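Local coordinates for cysteine desulfurase (PDB 6A6E), which catalyses the pyridoxal-phosphate-dependent removal of sulfur from cysteine, passing it to an enzyme cysteine as a persulfide, probably to supply iron-sulfur cluster assembly, at the interface of chains A and B. Sequence-based numbering; all coordinates share one arbitrary frame. Chains: chain A/B, Cysteine desulfurase.

Contact 1: the interface of chains A and B. Residues chain A 53, 57, 240-242, 288-292; chain B 53, 57, 240-242, 288-292.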
# COMPACT_ATOMS: atom_id res chain seq x y z
N MET A 53 -2.75 2.72 -16.91
CA MET A 53 -3.25 2.04 -15.70
C MET A 53 -4.70 1.68 -15.75
O MET A 53 -5.10 0.57 -15.31
CB MET A 53 -3.06 2.92 -14.48
CG MET A 53 -1.59 3.19 -14.16
SD MET A 53 -1.37 4.40 -12.81
CE MET A 53 -2.34 3.62 -11.57
N TYR A 57 -6.34 -2.03 -15.44
CA TYR A 57 -7.43 -2.36 -14.52
C TYR A 57 -8.62 -2.95 -15.24
O TYR A 57 -9.31 -3.85 -14.69
CB TYR A 57 -7.93 -1.11 -13.75
CG TYR A 57 -7.33 -0.81 -12.36
CD1 TYR A 57 -7.20 -1.80 -11.38
CD2 TYR A 57 -6.96 0.50 -12.00
CE1 TYR A 57 -6.69 -1.51 -10.12
CE2 TYR A 57 -6.47 0.80 -10.73
CZ TYR A 57 -6.36 -0.24 -9.79
OH TYR A 57 -5.86 0.03 -8.57
N PRO A 240 1.64 6.58 -9.26
CA PRO A 240 0.48 6.25 -8.45
C PRO A 240 0.75 6.43 -6.97
O PRO A 240 1.89 6.42 -6.53
CB PRO A 240 0.21 4.77 -8.77
CG PRO A 240 1.12 4.35 -9.90
CD PRO A 240 2.23 5.37 -9.93
N THR A 241 -0.32 6.59 -6.20
CA THR A 241 -0.19 6.49 -4.77
C THR A 241 -0.17 5.03 -4.37
O THR A 241 -0.52 4.15 -5.14
CB THR A 241 -1.31 7.26 -4.00
OG1 THR A 241 -2.61 6.90 -4.49
CG2 THR A 241 -1.19 8.78 -4.20
N GLY A 242 0.25 4.79 -3.13
CA GLY A 242 0.19 3.46 -2.53
C GLY A 242 1.32 2.52 -2.91
O GLY A 242 1.22 1.36 -2.52
N GLN A 288 0.14 -7.36 -3.53
CA GLN A 288 0.76 -6.08 -3.55
C GLN A 288 -0.13 -5.08 -4.31
O GLN A 288 -1.20 -5.44 -4.80
CB GLN A 288 2.13 -6.25 -4.19
CG GLN A 288 3.07 -7.08 -3.35
CD GLN A 288 3.22 -6.56 -1.92
OE1 GLN A 288 3.64 -5.41 -1.69
NE2 GLN A 288 2.83 -7.41 -0.94
N HIS A 289 0.34 -3.84 -4.43
CA HIS A 289 -0.35 -2.85 -5.25
C HIS A 289 -0.02 -3.09 -6.71
O HIS A 289 0.78 -2.38 -7.32
CB HIS A 289 -0.04 -1.42 -4.79
CG HIS A 289 -0.81 -0.35 -5.50
ND1 HIS A 289 -1.84 -0.63 -6.37
CD2 HIS A 289 -0.74 1.01 -5.41
CE1 HIS A 289 -2.38 0.52 -6.76
NE2 HIS A 289 -1.70 1.51 -6.24
N ILE A 290 -0.67 -4.12 -7.25
CA ILE A 290 -0.31 -4.66 -8.55
C ILE A 290 -0.38 -3.55 -9.60
O ILE A 290 0.55 -3.36 -10.36
CB ILE A 290 -1.25 -5.81 -8.98
CG1 ILE A 290 -1.16 -7.01 -8.00
CG2 ILE A 290 -0.94 -6.29 -10.37
CD1 ILE A 290 -2.36 -7.91 -8.21
N THR A 291 -1.48 -2.81 -9.62
CA THR A 291 -1.62 -1.82 -10.64
C THR A 291 -0.74 -0.61 -10.37
O THR A 291 -0.34 0.12 -11.31
CB THR A 291 -3.11 -1.40 -10.74
OG1 THR A 291 -3.89 -2.58 -11.04
CG2 THR A 291 -3.25 -0.31 -11.80
N GLY A 292 -0.42 -0.34 -9.10
CA GLY A 292 0.49 0.77 -8.73
C GLY A 292 1.91 0.50 -9.22
O GLY A 292 2.59 1.39 -9.75
N MET B 53 -11.74 7.57 -10.31
CA MET B 53 -10.35 7.58 -9.84
C MET B 53 -9.42 8.33 -10.74
O MET B 53 -8.52 9.06 -10.28
CB MET B 53 -9.82 6.16 -9.70
CG MET B 53 -10.53 5.38 -8.63
SD MET B 53 -10.01 3.67 -8.64
CE MET B 53 -8.30 3.86 -8.20
N TYR B 57 -7.20 11.62 -9.86
CA TYR B 57 -5.75 11.67 -10.04
C TYR B 57 -5.34 12.89 -10.88
O TYR B 57 -4.29 13.43 -10.68
CB TYR B 57 -5.24 10.44 -10.82
CG TYR B 57 -4.63 9.29 -10.02
CD1 TYR B 57 -3.67 9.50 -9.03
CD2 TYR B 57 -5.02 7.98 -10.27
CE1 TYR B 57 -3.11 8.43 -8.32
CE2 TYR B 57 -4.43 6.88 -9.61
CZ TYR B 57 -3.47 7.15 -8.62
OH TYR B 57 -2.92 6.13 -7.94
N PRO B 240 -9.77 -0.84 -5.98
CA PRO B 240 -8.39 -0.66 -6.37
C PRO B 240 -7.49 -1.70 -5.66
O PRO B 240 -7.86 -2.20 -4.59
CB PRO B 240 -8.07 0.74 -5.80
CG PRO B 240 -9.40 1.42 -5.66
CD PRO B 240 -10.25 0.30 -5.18
N THR B 241 -6.32 -1.97 -6.23
CA THR B 241 -5.27 -2.70 -5.48
C THR B 241 -4.58 -1.74 -4.54
O THR B 241 -4.69 -0.52 -4.69
CB THR B 241 -4.24 -3.38 -6.42
OG1 THR B 241 -3.69 -2.47 -7.39
CG2 THR B 241 -4.91 -4.51 -7.19
N GLY B 242 -3.82 -2.31 -3.59
CA GLY B 242 -3.00 -1.61 -2.63
C GLY B 242 -3.69 -0.95 -1.47
O GLY B 242 -3.05 -0.13 -0.78
N GLN B 288 -0.63 7.56 2.56
CA GLN B 288 -1.41 6.36 2.35
C GLN B 288 -1.77 6.24 0.86
O GLN B 288 -1.35 7.05 -0.03
CB GLN B 288 -2.67 6.40 3.26
CG GLN B 288 -2.39 6.36 4.74
CD GLN B 288 -1.53 5.19 5.07
OE1 GLN B 288 -1.95 4.11 4.88
NE2 GLN B 288 -0.29 5.42 5.56
N HIS B 289 -2.56 5.24 0.54
CA HIS B 289 -2.91 5.05 -0.84
C HIS B 289 -4.10 5.97 -1.11
O HIS B 289 -5.24 5.50 -1.05
CB HIS B 289 -3.26 3.59 -1.17
CG HIS B 289 -3.51 3.39 -2.64
ND1 HIS B 289 -3.91 2.18 -3.20
CD2 HIS B 289 -3.47 4.28 -3.64
CE1 HIS B 289 -4.12 2.35 -4.50
NE2 HIS B 289 -3.83 3.61 -4.79
N ILE B 290 -3.81 7.25 -1.27
CA ILE B 290 -4.87 8.28 -1.30
C ILE B 290 -5.96 7.97 -2.33
O ILE B 290 -7.17 7.91 -1.99
CB ILE B 290 -4.32 9.72 -1.56
CG1 ILE B 290 -3.32 10.12 -0.44
CG2 ILE B 290 -5.46 10.72 -1.54
CD1 ILE B 290 -2.47 11.31 -0.82
N THR B 291 -5.54 7.74 -3.54
CA THR B 291 -6.46 7.47 -4.61
C THR B 291 -7.15 6.11 -4.47
O THR B 291 -8.36 5.92 -4.82
CB THR B 291 -5.77 7.60 -5.97
OG1 THR B 291 -5.20 8.91 -6.08
CG2 THR B 291 -6.79 7.43 -7.10
N GLY B 292 -6.44 5.17 -3.85
CA GLY B 292 -7.04 3.91 -3.53
C GLY B 292 -8.20 3.96 -2.56
O GLY B 292 -9.20 3.28 -2.70
O HOH W 1 -3.81 -5.08 -3.44
O HOH W 2 1.14 6.93 -1.44
O HOH W 3 -0.37 0.34 -0.65
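The two subunits of this class V aminotransferase-family enzyme, a fold-type I pyridoxal-phosphate protein, meet on their two-fold axis through exchanged loops. B:Thr241 pushes its hydroxyl into the start of chain A helix 290-306. OG1 takes the crowded position between its own backbone N and carbonyl carbon (chi1 52°), while CG2 turns anti to the carbonyl carbon. In that pose OG1 accepts the backbone N of A:Thr291 at 3.2 Å, satisfying an amide of the partner's first helical turn, and it shares a hydrogen bond, direction undecided, with A:His289 ND1 at 2.8 Å, lying at the edge of the imidazole in the ring plane. Threonine suits the place because one small branched side chain supplies both a hydroxyl and a filling methine; its CB packs near A:His289 CA. A:His289 has CG anti to the backbone N (chi1 -175°), which carries the ring toward the axis. There it crosses B:His289 at about a right angle, with its CD2 3.7 Å above that ring's plane, toward the rim. The two imidazoles are modelled half a turn apart about chi2, breaking the symmetry of their nitrogens, perhaps through choice of ring flip. A:Tyr57 OH accepts the backbone N of B:Thr241 at 3.1 Å, holding the loop from the helix 47-59 side. Glycine suits position 242: its positive phi lets the chain turn, and B:Gly242 CA packs against A:His289 CB at 3.7 Å. Water 3 joins A:Gly242 O and B:Gly242 O.

Contact 2: the interface of chains A and B. Residues chain A 27, 34, 36; chain B 59-60, 70-71, 74.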
# COMPACT_ATOMS: atom_id res chain seq x y z
N ARG A 27 -6.42 23.90 -14.51
CA ARG A 27 -7.29 24.32 -13.44
C ARG A 27 -7.02 25.84 -13.23
O ARG A 27 -5.88 26.29 -13.32
CB ARG A 27 -6.99 23.57 -12.12
CG ARG A 27 -7.56 22.13 -11.91
CD ARG A 27 -9.06 22.07 -11.73
NE ARG A 27 -9.53 22.87 -10.58
CZ ARG A 27 -9.54 22.47 -9.30
NH1 ARG A 27 -9.12 21.25 -8.95
NH2 ARG A 27 -10.00 23.25 -8.36
N LEU A 34 -3.31 27.55 -12.31
CA LEU A 34 -2.65 26.81 -11.24
C LEU A 34 -1.17 26.90 -11.45
O LEU A 34 -0.64 26.54 -12.49
CB LEU A 34 -3.12 25.33 -11.21
CG LEU A 34 -2.27 24.42 -10.30
CD1 LEU A 34 -2.41 24.87 -8.82
CD2 LEU A 34 -2.65 22.97 -10.48
N TYR A 36 1.71 25.16 -9.68
CA TYR A 36 1.88 24.07 -8.67
C TYR A 36 3.30 23.98 -8.22
O TYR A 36 4.17 23.49 -8.95
CB TYR A 36 1.38 22.73 -9.21
CG TYR A 36 1.35 21.65 -8.16
CD1 TYR A 36 0.30 21.53 -7.28
CD2 TYR A 36 2.41 20.78 -8.00
CE1 TYR A 36 0.29 20.58 -6.27
CE2 TYR A 36 2.37 19.75 -7.04
CZ TYR A 36 1.33 19.68 -6.17
OH TYR A 36 1.27 18.69 -5.22
N TYR B 59 -7.23 15.76 -11.70
CA TYR B 59 -7.82 17.06 -11.47
C TYR B 59 -8.00 17.46 -10.02
O TYR B 59 -8.20 18.63 -9.78
CB TYR B 59 -9.17 17.22 -12.19
CG TYR B 59 -9.11 17.22 -13.68
CD1 TYR B 59 -8.62 18.32 -14.39
CD2 TYR B 59 -9.57 16.11 -14.41
CE1 TYR B 59 -8.61 18.32 -15.79
CE2 TYR B 59 -9.55 16.10 -15.78
CZ TYR B 59 -9.06 17.20 -16.45
OH TYR B 59 -9.00 17.13 -17.78
N HIS B 60 -7.88 16.56 -9.03
CA HIS B 60 -8.15 16.94 -7.66
C HIS B 60 -7.09 16.35 -6.70
O HIS B 60 -7.35 16.11 -5.53
CB HIS B 60 -9.54 16.42 -7.25
CG HIS B 60 -10.63 16.96 -8.13
ND1 HIS B 60 -11.07 18.27 -8.03
CD2 HIS B 60 -11.29 16.42 -9.18
CE1 HIS B 60 -11.97 18.50 -8.97
NE2 HIS B 60 -12.10 17.40 -9.70
N THR B 70 -5.48 24.91 -2.53
CA THR B 70 -6.73 24.45 -3.03
C THR B 70 -6.79 22.91 -3.34
O THR B 70 -7.70 22.24 -2.87
CB THR B 70 -7.13 25.29 -4.30
OG1 THR B 70 -7.39 26.66 -3.90
CG2 THR B 70 -8.41 24.73 -4.95
N LEU B 71 -5.86 22.38 -4.11
CA LEU B 71 -5.88 20.94 -4.40
C LEU B 71 -5.67 20.11 -3.15
O LEU B 71 -6.28 19.11 -3.02
CB LEU B 71 -4.84 20.57 -5.41
CG LEU B 71 -5.09 21.08 -6.79
CD1 LEU B 71 -3.84 20.96 -7.65
CD2 LEU B 71 -6.21 20.34 -7.49
N GLU B 74 -9.03 19.90 -1.42
CA GLU B 74 -9.87 19.00 -2.16
C GLU B 74 -9.51 17.51 -1.91
O GLU B 74 -10.38 16.69 -1.71
CB GLU B 74 -9.82 19.30 -3.67
CG GLU B 74 -10.54 20.60 -4.05
CD GLU B 74 -10.42 20.93 -5.54
OE1 GLU B 74 -9.94 20.11 -6.35
OE2 GLU B 74 -10.82 22.06 -5.90
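A salt-bridge pocket across the subunit interface, built from the end of chain B helix 47-59 and the first turns of helix 70-90, receives A:Arg27, which gives up far more surface than any neighbour here. The arginine chain is bent at chi2 and chi3, so its guanidinium arrives tip to tip with B:Glu74, whose chain runs extended beyond CG. The two flat groups lie almost in one plane, 1° apart. This is the end-on fork for which arginine and glutamate are well matched: A:Arg27 NH2 donates to B:Glu74 OE2 at 2.9 Å and A:Arg27 NH1 to B:Glu74 OE1 at 3.0 Å, each oxygen offering its syn lone pair. A:Arg27 NH1 has a second task, donating to the backbone carbonyl O of B:Tyr59 at 2.9 Å, nearly along the C=O axis (169°) and in the guanidinium plane. Three bonds thus fix the rotation of the cation. B:His60 is the second-shell support: its ND1 donates to B:Glu74 OE1 at 2.7 Å from above the carboxylate plane, so OE1 serves two donors. The nearby positive guanidinium would be expected to keep the glutamate ionised. B:Leu71 flanks the polar group, its CD2 3.4 Å from A:Arg27 NH1, and its other methyl, CD1, obliquely meets A:Leu34 CD2 at 3.7 Å; branched leucines let one side chain serve both ionic and greasy neighbours. The site ties the N-terminal segment of one subunit to two helices of the other.

Contact 3: the interface of chains A and B. Residues chain A 356, 359, 363, 369-372; chain B 67-69.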
# COMPACT_ATOMS: atom_id res chain seq x y z
N HIS A 356 1.55 30.33 7.28
CA HIS A 356 0.18 30.01 6.73
C HIS A 356 -0.49 31.13 6.00
O HIS A 356 -1.16 30.87 5.01
CB HIS A 356 -0.80 29.38 7.78
CG HIS A 356 -1.87 28.50 7.16
ND1 HIS A 356 -2.88 27.88 7.89
CD2 HIS A 356 -2.09 28.13 5.87
CE1 HIS A 356 -3.65 27.18 7.08
NE2 HIS A 356 -3.19 27.31 5.85
N SER A 359 1.14 31.13 2.43
CA SER A 359 0.59 30.11 1.59
C SER A 359 -0.90 30.41 1.27
O SER A 359 -1.37 30.11 0.15
CB SER A 359 0.75 28.73 2.26
OG SER A 359 2.10 28.32 2.25
N ASP A 363 -2.08 31.08 -2.66
CA ASP A 363 -3.11 30.22 -3.25
C ASP A 363 -4.42 30.96 -3.68
O ASP A 363 -4.91 30.81 -4.81
CB ASP A 363 -3.48 29.07 -2.25
CG ASP A 363 -4.72 28.28 -2.69
OD1 ASP A 363 -4.75 27.61 -3.75
OD2 ASP A 363 -5.71 28.33 -1.96
N ALA A 369 0.34 27.12 -5.40
CA ALA A 369 0.33 26.07 -4.37
C ALA A 369 1.68 25.94 -3.73
O ALA A 369 2.61 25.62 -4.40
CB ALA A 369 -0.10 24.73 -5.00
N THR A 370 1.77 26.23 -2.44
CA THR A 370 2.96 26.05 -1.63
C THR A 370 2.54 25.43 -0.32
O THR A 370 1.34 25.21 -0.08
CB THR A 370 3.64 27.39 -1.26
OG1 THR A 370 2.76 28.19 -0.46
CG2 THR A 370 4.02 28.16 -2.52
N ARG A 371 3.50 25.11 0.53
CA ARG A 371 3.20 24.50 1.80
C ARG A 371 3.87 25.23 2.94
O ARG A 371 5.03 25.59 2.86
CB ARG A 371 3.68 23.04 1.76
CG ARG A 371 3.30 22.16 2.95
CD ARG A 371 3.53 20.67 2.60
NE ARG A 371 2.50 20.21 1.71
CZ ARG A 371 1.40 19.57 2.03
NH1 ARG A 371 1.21 19.12 3.27
NH2 ARG A 371 0.55 19.32 1.09
N SER A 372 3.15 25.36 4.03
CA SER A 372 3.66 25.98 5.21
C SER A 372 3.59 24.96 6.32
O SER A 372 2.70 24.11 6.29
CB SER A 372 2.79 27.23 5.57
OG SER A 372 1.41 26.86 5.68
N ALA B 67 -4.44 22.00 5.30
CA ALA B 67 -5.25 22.91 4.45
C ALA B 67 -4.34 24.06 3.90
O ALA B 67 -4.49 25.23 4.29
CB ALA B 67 -6.44 23.43 5.25
N VAL B 68 -3.40 23.73 3.01
CA VAL B 68 -2.37 24.72 2.63
C VAL B 68 -2.61 25.29 1.22
O VAL B 68 -2.07 26.34 0.87
CB VAL B 68 -0.95 24.10 2.68
CG1 VAL B 68 -0.45 23.96 4.12
CG2 VAL B 68 -0.90 22.73 1.94
N HIS B 69 -3.38 24.61 0.38
CA HIS B 69 -3.75 25.14 -0.92
C HIS B 69 -4.95 24.43 -1.42
O HIS B 69 -5.45 23.47 -0.77
CB HIS B 69 -2.54 25.14 -1.88
CG HIS B 69 -1.89 23.80 -2.06
ND1 HIS B 69 -2.43 22.82 -2.86
CD2 HIS B 69 -0.70 23.31 -1.62
CE1 HIS B 69 -1.62 21.78 -2.88
NE2 HIS B 69 -0.58 22.03 -2.10
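In this class V aminotransferase-family dimer a short loop of chain B, residues 67-69, lies across helix 355-366 and strands 368-369 and 371-373 of chain A. B:Val68, the most buried residue here, enters with both methyls divided between neighbours: CG1 stands 3.8 Å from the hydroxyl OG of A:Ser372, and CG2 lies 3.8 Å above the guanidinium plane of A:Arg371, offset toward its rim. A compact branched side chain suits a spot where it must touch several backbone and polar groups without needing a bond. B:His69 has CG in the crowded position between its backbone N and carbonyl carbon (chi1 56°). This lays its ring flat beneath A:Ala369, whose methyl CB sits over the ring centre, 3.6 Å from the centroid, a CH-pi contact for which alanine's small methyl is well suited. The ring's edge points at the carbonyl O of A:Thr370, with CD2 3.2 Å away. A:Asp363 crosses this histidine at about a right angle, packing its carboxylate carbon CG against B:His69 CA. At the other end, A:His356 NE2 donates to B:Ala67 O at 2.9 Å, in its own ring plane but from above the carbonyl plane. Behind the loop, A:Ser359 OG and A:Thr370 OG1 are hydrogen-bonded, tying the helix to the inter-strand residue.

Contact 1 sits on the two-fold axis, its C-alpha centre about 20 Å from that of contact 2 and 26 Å from that of contact 3, while contacts 2 and 3 are only about 12 Å apart. Helix 47-59 runs from contact 1 into contact 2, and the loop of contact 3 leads directly into helix 70-90 of contact 2, so one continuous region of chain B serves both. The contacts may also steady the active site: residues 240-242 follow the cofactor-pocket residue Lys236, and strand 371-373 precedes Cys376, seen carrying an extra sulfur.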